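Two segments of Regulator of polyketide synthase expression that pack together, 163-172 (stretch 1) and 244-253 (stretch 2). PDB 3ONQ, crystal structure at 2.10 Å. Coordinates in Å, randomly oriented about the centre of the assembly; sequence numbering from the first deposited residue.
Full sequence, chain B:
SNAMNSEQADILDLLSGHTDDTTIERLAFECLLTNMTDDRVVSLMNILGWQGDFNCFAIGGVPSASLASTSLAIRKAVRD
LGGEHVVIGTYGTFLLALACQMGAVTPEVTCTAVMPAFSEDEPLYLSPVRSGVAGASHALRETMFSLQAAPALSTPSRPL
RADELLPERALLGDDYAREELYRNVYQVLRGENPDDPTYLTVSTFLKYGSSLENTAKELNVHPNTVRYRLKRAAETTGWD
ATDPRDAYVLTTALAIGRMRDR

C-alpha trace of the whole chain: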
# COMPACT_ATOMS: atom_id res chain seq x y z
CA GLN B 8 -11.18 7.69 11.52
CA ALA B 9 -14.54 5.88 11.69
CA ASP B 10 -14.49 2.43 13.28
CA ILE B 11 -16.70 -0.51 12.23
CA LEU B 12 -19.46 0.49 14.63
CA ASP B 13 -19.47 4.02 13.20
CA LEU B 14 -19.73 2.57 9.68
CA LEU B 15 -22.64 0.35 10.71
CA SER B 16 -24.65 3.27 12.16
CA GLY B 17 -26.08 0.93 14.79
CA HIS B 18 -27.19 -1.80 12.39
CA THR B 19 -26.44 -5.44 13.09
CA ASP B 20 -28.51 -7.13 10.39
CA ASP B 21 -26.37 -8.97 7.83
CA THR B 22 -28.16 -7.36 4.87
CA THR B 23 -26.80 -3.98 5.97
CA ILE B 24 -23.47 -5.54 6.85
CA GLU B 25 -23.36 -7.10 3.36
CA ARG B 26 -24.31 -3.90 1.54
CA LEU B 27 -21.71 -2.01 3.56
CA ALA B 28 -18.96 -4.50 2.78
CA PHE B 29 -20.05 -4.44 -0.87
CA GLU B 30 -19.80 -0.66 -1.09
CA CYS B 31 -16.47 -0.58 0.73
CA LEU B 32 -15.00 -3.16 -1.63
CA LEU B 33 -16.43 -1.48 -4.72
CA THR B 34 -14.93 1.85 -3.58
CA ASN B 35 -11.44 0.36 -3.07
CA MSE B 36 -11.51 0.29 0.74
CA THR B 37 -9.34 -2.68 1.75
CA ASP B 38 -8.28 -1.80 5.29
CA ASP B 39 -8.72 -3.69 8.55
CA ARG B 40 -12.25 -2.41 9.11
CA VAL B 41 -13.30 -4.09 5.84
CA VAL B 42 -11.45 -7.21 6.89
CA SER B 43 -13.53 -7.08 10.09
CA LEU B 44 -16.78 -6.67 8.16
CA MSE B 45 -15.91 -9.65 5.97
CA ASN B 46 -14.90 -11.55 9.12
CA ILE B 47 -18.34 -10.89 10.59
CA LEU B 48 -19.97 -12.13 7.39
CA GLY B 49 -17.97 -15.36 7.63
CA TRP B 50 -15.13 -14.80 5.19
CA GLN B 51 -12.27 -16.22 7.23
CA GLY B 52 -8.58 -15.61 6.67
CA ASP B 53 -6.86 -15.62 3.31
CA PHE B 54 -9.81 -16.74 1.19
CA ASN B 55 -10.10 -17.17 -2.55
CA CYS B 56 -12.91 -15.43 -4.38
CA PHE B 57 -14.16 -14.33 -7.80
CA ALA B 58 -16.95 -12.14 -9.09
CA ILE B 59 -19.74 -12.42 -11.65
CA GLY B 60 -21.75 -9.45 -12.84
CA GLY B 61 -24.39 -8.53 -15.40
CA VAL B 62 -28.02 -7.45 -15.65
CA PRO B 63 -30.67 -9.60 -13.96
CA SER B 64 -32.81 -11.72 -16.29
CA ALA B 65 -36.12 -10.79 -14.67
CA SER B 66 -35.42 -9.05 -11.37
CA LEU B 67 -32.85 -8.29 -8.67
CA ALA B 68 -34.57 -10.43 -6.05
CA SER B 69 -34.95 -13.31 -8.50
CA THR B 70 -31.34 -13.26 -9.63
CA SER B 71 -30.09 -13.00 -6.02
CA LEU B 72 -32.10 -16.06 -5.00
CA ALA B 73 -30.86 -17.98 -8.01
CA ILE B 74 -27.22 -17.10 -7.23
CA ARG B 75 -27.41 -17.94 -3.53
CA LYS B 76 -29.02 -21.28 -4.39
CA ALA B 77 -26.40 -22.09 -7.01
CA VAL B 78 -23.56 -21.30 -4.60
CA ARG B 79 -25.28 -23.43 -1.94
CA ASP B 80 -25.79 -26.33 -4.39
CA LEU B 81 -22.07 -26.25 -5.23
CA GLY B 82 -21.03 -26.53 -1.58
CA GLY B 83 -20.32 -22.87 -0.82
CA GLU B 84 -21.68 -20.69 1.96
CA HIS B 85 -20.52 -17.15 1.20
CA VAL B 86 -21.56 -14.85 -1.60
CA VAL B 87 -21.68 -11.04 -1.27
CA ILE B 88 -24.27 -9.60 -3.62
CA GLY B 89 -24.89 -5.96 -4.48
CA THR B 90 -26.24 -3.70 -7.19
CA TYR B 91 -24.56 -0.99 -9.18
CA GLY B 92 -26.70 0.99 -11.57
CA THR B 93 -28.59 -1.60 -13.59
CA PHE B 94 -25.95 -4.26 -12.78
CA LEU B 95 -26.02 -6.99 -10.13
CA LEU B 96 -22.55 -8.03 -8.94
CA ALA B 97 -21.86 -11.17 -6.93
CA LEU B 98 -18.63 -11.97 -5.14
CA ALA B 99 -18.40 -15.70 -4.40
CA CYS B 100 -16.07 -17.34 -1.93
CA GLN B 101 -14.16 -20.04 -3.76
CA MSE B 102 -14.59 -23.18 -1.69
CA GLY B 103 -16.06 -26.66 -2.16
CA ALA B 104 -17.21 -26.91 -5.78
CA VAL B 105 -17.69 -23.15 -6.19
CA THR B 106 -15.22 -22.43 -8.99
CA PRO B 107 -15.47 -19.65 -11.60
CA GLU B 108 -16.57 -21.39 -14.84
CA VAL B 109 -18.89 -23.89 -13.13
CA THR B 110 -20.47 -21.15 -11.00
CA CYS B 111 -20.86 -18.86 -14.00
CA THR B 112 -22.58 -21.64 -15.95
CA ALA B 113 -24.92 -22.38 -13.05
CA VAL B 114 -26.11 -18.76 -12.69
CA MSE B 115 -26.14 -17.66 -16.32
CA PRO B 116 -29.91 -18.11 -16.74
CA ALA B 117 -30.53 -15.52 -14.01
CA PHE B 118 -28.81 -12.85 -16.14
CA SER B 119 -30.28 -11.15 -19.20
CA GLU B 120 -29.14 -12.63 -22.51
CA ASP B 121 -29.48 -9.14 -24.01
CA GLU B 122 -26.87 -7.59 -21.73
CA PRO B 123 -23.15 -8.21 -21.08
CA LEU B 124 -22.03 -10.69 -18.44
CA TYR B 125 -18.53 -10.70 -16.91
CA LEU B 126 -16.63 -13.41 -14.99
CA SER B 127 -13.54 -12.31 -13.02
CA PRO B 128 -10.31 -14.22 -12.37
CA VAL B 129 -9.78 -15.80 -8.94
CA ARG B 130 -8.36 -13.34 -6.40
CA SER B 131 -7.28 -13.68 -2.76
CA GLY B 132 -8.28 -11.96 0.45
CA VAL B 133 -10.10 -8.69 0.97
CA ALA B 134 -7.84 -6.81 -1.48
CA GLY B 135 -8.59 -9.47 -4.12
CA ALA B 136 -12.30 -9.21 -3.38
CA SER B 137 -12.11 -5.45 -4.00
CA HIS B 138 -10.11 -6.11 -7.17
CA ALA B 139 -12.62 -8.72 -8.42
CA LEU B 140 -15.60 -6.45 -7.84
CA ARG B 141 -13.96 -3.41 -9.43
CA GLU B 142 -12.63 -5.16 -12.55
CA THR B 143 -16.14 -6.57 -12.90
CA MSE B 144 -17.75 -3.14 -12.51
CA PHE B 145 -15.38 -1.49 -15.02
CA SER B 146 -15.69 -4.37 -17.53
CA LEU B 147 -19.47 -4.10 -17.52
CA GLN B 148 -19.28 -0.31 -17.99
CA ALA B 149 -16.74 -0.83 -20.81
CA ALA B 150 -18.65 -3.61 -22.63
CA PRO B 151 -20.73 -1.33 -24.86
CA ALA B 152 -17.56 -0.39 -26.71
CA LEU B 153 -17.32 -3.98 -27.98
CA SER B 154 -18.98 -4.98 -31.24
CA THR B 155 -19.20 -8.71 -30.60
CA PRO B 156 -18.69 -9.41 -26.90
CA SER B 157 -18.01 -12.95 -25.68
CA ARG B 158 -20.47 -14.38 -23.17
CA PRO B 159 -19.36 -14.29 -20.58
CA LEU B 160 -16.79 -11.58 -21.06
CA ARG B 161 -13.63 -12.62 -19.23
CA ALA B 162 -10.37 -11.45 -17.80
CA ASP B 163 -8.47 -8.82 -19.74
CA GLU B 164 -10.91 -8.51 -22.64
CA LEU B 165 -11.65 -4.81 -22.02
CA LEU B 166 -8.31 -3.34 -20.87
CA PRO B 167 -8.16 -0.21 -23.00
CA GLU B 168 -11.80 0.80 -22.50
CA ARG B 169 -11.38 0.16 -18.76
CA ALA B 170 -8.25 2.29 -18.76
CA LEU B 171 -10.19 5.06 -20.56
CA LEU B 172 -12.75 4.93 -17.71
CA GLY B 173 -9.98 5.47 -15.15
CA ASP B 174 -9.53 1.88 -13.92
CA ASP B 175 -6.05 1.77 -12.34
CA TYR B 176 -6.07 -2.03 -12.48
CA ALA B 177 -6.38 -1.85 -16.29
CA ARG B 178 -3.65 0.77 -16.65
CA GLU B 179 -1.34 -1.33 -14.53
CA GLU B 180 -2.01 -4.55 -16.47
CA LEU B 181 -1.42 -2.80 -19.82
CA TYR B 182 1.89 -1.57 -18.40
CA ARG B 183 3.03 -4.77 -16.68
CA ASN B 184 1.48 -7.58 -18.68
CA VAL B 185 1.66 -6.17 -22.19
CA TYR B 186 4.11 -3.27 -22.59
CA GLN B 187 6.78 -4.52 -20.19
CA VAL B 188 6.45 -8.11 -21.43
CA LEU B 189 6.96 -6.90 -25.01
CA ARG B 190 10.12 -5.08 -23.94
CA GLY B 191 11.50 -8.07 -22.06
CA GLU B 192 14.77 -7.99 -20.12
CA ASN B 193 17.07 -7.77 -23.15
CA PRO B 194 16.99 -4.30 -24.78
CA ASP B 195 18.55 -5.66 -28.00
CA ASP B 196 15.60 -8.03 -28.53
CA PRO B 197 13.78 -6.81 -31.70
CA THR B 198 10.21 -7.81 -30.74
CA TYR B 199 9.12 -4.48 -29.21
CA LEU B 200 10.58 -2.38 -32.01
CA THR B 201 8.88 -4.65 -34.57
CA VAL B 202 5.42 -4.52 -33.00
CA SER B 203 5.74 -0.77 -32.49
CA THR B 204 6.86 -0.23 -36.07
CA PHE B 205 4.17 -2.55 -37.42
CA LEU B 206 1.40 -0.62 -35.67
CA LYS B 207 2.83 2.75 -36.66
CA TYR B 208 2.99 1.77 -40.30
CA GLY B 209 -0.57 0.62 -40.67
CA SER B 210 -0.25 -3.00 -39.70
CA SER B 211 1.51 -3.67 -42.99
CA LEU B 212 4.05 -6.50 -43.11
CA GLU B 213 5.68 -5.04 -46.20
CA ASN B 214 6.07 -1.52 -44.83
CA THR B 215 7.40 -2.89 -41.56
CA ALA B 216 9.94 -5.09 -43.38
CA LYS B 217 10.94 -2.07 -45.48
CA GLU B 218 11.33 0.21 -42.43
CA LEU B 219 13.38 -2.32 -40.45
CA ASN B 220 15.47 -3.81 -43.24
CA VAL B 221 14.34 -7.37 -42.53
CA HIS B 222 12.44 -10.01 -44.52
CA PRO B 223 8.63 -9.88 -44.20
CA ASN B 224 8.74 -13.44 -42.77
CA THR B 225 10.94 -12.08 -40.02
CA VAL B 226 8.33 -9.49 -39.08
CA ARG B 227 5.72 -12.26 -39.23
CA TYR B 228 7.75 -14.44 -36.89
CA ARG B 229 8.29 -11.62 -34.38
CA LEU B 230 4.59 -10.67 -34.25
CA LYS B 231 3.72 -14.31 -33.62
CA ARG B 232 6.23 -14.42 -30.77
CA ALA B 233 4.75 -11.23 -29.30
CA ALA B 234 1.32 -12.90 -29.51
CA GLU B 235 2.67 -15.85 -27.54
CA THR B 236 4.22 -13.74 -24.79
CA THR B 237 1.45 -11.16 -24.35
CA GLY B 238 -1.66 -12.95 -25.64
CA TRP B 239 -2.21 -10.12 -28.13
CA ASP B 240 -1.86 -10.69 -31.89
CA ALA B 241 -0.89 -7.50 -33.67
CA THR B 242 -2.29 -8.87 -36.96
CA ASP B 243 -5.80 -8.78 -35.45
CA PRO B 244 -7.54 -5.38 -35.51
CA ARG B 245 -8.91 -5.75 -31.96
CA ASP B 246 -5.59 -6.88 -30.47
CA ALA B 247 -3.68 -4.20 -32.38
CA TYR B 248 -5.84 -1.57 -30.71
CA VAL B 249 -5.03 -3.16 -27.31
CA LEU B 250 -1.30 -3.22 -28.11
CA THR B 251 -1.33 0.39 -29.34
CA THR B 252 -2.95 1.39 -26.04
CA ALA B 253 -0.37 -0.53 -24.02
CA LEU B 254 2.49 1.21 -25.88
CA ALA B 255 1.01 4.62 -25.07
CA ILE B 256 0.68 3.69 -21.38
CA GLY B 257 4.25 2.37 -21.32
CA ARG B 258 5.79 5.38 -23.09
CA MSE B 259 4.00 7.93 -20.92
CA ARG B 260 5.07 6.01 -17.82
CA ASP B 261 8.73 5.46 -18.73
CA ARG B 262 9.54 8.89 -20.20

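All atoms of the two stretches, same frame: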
# COMPACT_ATOMS: atom_id res chain seq x y z
N ASP B 163 -9.06 -10.03 -19.20
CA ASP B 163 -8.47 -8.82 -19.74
C ASP B 163 -9.05 -8.37 -21.07
O ASP B 163 -8.41 -7.67 -21.82
CB ASP B 163 -6.95 -8.98 -19.84
CG ASP B 163 -6.54 -10.09 -20.79
OD1 ASP B 163 -5.41 -10.04 -21.30
OD2 ASP B 163 -7.33 -11.02 -21.02
N GLU B 164 -10.26 -8.81 -21.37
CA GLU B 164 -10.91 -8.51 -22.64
C GLU B 164 -11.13 -7.02 -22.92
O GLU B 164 -11.13 -6.61 -24.06
CB GLU B 164 -12.25 -9.24 -22.75
CG GLU B 164 -12.17 -10.56 -23.45
CD GLU B 164 -13.54 -11.16 -23.69
OE1 GLU B 164 -14.06 -11.80 -22.77
OE2 GLU B 164 -14.09 -11.00 -24.79
N LEU B 165 -11.36 -6.24 -21.88
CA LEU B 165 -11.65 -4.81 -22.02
C LEU B 165 -10.62 -3.81 -21.48
O LEU B 165 -10.98 -2.74 -21.03
CB LEU B 165 -13.03 -4.51 -21.44
CG LEU B 165 -14.14 -5.06 -22.33
CD1 LEU B 165 -15.32 -5.47 -21.52
CD2 LEU B 165 -14.52 -4.04 -23.36
N LEU B 166 -9.34 -4.17 -21.50
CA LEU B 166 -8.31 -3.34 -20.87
C LEU B 166 -8.33 -1.87 -21.31
O LEU B 166 -8.38 -0.97 -20.47
CB LEU B 166 -6.91 -3.94 -21.08
CG LEU B 166 -6.61 -5.17 -20.22
CD1 LEU B 166 -5.18 -5.65 -20.43
CD2 LEU B 166 -6.83 -4.80 -18.77
N PRO B 167 -8.26 -1.62 -22.63
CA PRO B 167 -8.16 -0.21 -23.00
C PRO B 167 -9.40 0.61 -22.62
O PRO B 167 -9.26 1.72 -22.09
CB PRO B 167 -7.92 -0.23 -24.52
CG PRO B 167 -8.16 -1.65 -24.97
CD PRO B 167 -8.14 -2.55 -23.77
N GLU B 168 -10.59 0.07 -22.87
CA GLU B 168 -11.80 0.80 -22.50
C GLU B 168 -11.87 1.02 -20.98
O GLU B 168 -12.27 2.09 -20.51
CB GLU B 168 -13.05 0.06 -22.99
CG GLU B 168 -13.16 -0.01 -24.51
CD GLU B 168 -12.26 -1.06 -25.14
OE1 GLU B 168 -11.65 -1.88 -24.43
OE2 GLU B 168 -12.17 -1.06 -26.38
N ARG B 169 -11.45 0.02 -20.21
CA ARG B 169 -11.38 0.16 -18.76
C ARG B 169 -10.40 1.25 -18.38
O ARG B 169 -10.69 2.09 -17.53
CB ARG B 169 -11.00 -1.16 -18.09
CG ARG B 169 -12.13 -2.18 -18.09
CD ARG B 169 -11.63 -3.57 -17.69
NE ARG B 169 -10.86 -3.51 -16.45
CZ ARG B 169 -10.12 -4.52 -15.99
NH1 ARG B 169 -10.07 -5.66 -16.67
NH2 ARG B 169 -9.43 -4.38 -14.86
N ALA B 170 -9.23 1.24 -19.02
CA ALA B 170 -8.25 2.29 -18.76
C ALA B 170 -8.81 3.67 -19.09
O ALA B 170 -8.61 4.63 -18.33
CB ALA B 170 -6.95 2.01 -19.52
N LEU B 171 -9.54 3.79 -20.20
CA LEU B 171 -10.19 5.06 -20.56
C LEU B 171 -11.19 5.53 -19.49
O LEU B 171 -11.43 6.73 -19.34
CB LEU B 171 -10.90 4.97 -21.91
CG LEU B 171 -10.00 4.87 -23.15
CD1 LEU B 171 -10.81 4.42 -24.35
CD2 LEU B 171 -9.27 6.19 -23.42
N LEU B 172 -11.80 4.59 -18.78
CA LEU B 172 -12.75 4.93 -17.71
C LEU B 172 -12.06 5.31 -16.40
O LEU B 172 -12.70 5.78 -15.47
CB LEU B 172 -13.70 3.76 -17.44
CG LEU B 172 -14.70 3.46 -18.56
CD1 LEU B 172 -15.53 2.21 -18.19
CD2 LEU B 172 -15.60 4.66 -18.80
N PRO B 244 -7.17 -6.78 -35.75
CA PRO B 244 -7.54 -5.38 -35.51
C PRO B 244 -7.89 -5.08 -34.03
O PRO B 244 -7.53 -4.02 -33.52
CB PRO B 244 -8.76 -5.17 -36.41
CG PRO B 244 -8.62 -6.19 -37.48
CD PRO B 244 -7.96 -7.39 -36.84
N ARG B 245 -8.58 -5.99 -33.36
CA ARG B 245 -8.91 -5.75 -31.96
C ARG B 245 -7.65 -5.75 -31.11
O ARG B 245 -7.42 -4.83 -30.34
CB ARG B 245 -9.91 -6.78 -31.43
CG ARG B 245 -10.04 -6.78 -29.91
CD ARG B 245 -10.55 -5.44 -29.38
NE ARG B 245 -10.59 -5.41 -27.92
CZ ARG B 245 -10.83 -4.32 -27.19
NH1 ARG B 245 -11.08 -3.17 -27.78
NH2 ARG B 245 -10.83 -4.39 -25.87
N ASP B 246 -6.81 -6.77 -31.28
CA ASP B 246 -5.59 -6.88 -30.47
C ASP B 246 -4.64 -5.72 -30.74
O ASP B 246 -3.96 -5.25 -29.82
CB ASP B 246 -4.86 -8.21 -30.74
CG ASP B 246 -5.66 -9.42 -30.30
OD1 ASP B 246 -6.88 -9.29 -30.06
OD2 ASP B 246 -5.05 -10.50 -30.18
N ALA B 247 -4.56 -5.29 -32.00
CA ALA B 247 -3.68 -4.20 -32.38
C ALA B 247 -4.07 -2.92 -31.64
O ALA B 247 -3.22 -2.13 -31.23
CB ALA B 247 -3.69 -3.98 -33.91
N TYR B 248 -5.37 -2.70 -31.49
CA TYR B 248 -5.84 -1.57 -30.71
C TYR B 248 -5.41 -1.70 -29.24
O TYR B 248 -4.95 -0.73 -28.64
CB TYR B 248 -7.36 -1.44 -30.83
CG TYR B 248 -7.94 -0.43 -29.87
CD1 TYR B 248 -7.72 0.92 -30.03
CD2 TYR B 248 -8.70 -0.84 -28.79
CE1 TYR B 248 -8.25 1.84 -29.15
CE2 TYR B 248 -9.24 0.06 -27.91
CZ TYR B 248 -9.01 1.40 -28.09
OH TYR B 248 -9.55 2.30 -27.19
N VAL B 249 -5.53 -2.90 -28.67
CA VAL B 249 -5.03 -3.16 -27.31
C VAL B 249 -3.52 -2.89 -27.21
O VAL B 249 -3.06 -2.18 -26.31
CB VAL B 249 -5.34 -4.60 -26.84
CG1 VAL B 249 -4.75 -4.86 -25.45
CG2 VAL B 249 -6.85 -4.86 -26.83
N LEU B 250 -2.75 -3.41 -28.15
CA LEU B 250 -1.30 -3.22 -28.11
C LEU B 250 -0.91 -1.74 -28.22
O LEU B 250 -0.06 -1.24 -27.48
CB LEU B 250 -0.63 -4.05 -29.21
CG LEU B 250 -0.61 -5.56 -28.98
CD1 LEU B 250 -0.38 -6.31 -30.28
CD2 LEU B 250 0.45 -5.94 -27.95
N THR B 251 -1.57 -1.04 -29.14
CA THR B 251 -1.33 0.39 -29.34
C THR B 251 -1.56 1.13 -28.01
O THR B 251 -0.77 1.99 -27.63
CB THR B 251 -2.26 0.95 -30.44
OG1 THR B 251 -2.03 0.23 -31.66
CG2 THR B 251 -2.02 2.44 -30.69
N THR B 252 -2.62 0.75 -27.31
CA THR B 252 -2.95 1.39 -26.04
C THR B 252 -1.86 1.10 -25.01
O THR B 252 -1.39 2.01 -24.32
CB THR B 252 -4.32 0.93 -25.50
OG1 THR B 252 -5.33 1.22 -26.46
CG2 THR B 252 -4.65 1.66 -24.19
N ALA B 253 -1.45 -0.16 -24.93
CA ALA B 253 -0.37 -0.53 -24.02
C ALA B 253 0.93 0.27 -24.29
O ALA B 253 1.62 0.67 -23.35
CB ALA B 253 -0.10 -2.03 -24.09
O HOH W 1 -10.87 -7.80 -26.42

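Stretch 1 enters the contact through a type I turn from Asp163 to Leu166 and continues as a short helix; stretch 2 is helical throughout. The helix axes cross at 42° and come within 9.8 Å of each other.

Asp163 lies out of reach, and the first link comes from Glu164. Its CA-to-CB bond points away from stretch 2, and it contributes its backbone instead: Arg245 NH2 donates a hydrogen bond to Glu164 O over 2.9 Å. A water bridges the same two residues, donating to Glu164 O at 2.7 Å and accepting from Arg245 NE at 2.8 Å. A carbonyl in a turn, not engaged in a regular helical ladder, is well suited to receive both donors.

Leu165 occupies the N-cap position, where Leu165 O accepts from Arg169 N at 2.9 Å and so begins the helical hydrogen bonding. Across the contact it offers only a loose approach, with Leu165 CA 4.0 Å from Arg245 NH2, near the plane of the guanidinium. Leu166, buried, points sideways and makes no contact.

Pro167 is the centre of the apolar packing. Its side chain points toward stretch 2 and sits as a knob among Arg245, Tyr248, Val249 and Thr252. Pro167 CG lies 3.6 Å from Tyr248 CE2 and 3.9 Å from Val249 CG2, while Pro167 CB is 3.5 Å from Thr252 OG1. Proline suits the first turn of a helix, where its lack of an amide hydrogen costs no helical hydrogen bond, and its compact ring fills the hole with little conformational freedom to lose. Thr252 OG1 borders the knob with its polar needs met: it donates to Tyr248 O, 2.9 Å away, within its own helix.

Four residues after Glu164, Glu168 supplies the charged partner. Its CA-to-CB bond points sideways, but chi1 in m and chi2 in p bring the carboxylate nearer to Arg245. Glu168 OE2 accepts from Arg245 NH1 at 2.8 Å, and Glu168 OE1 from Arg245 NH2 at 3.0 Å, forming a two-pronged salt bridge. Arginine's planar guanidinium matches the paired carboxylate oxygens, and its NH2 still reaches Glu164 O. Because Glu168 is buried, this pairing helps offset the cost of removing its charge from solvent.

Arg169 is out of reach, and Ala170 points toward stretch 2 without touching it. Leu171 closes the contact: its CA-to-CB bond points sideways, but Leu171 CD1 comes within 3.8 Å of Tyr248 OH, extending the packing beyond Pro167.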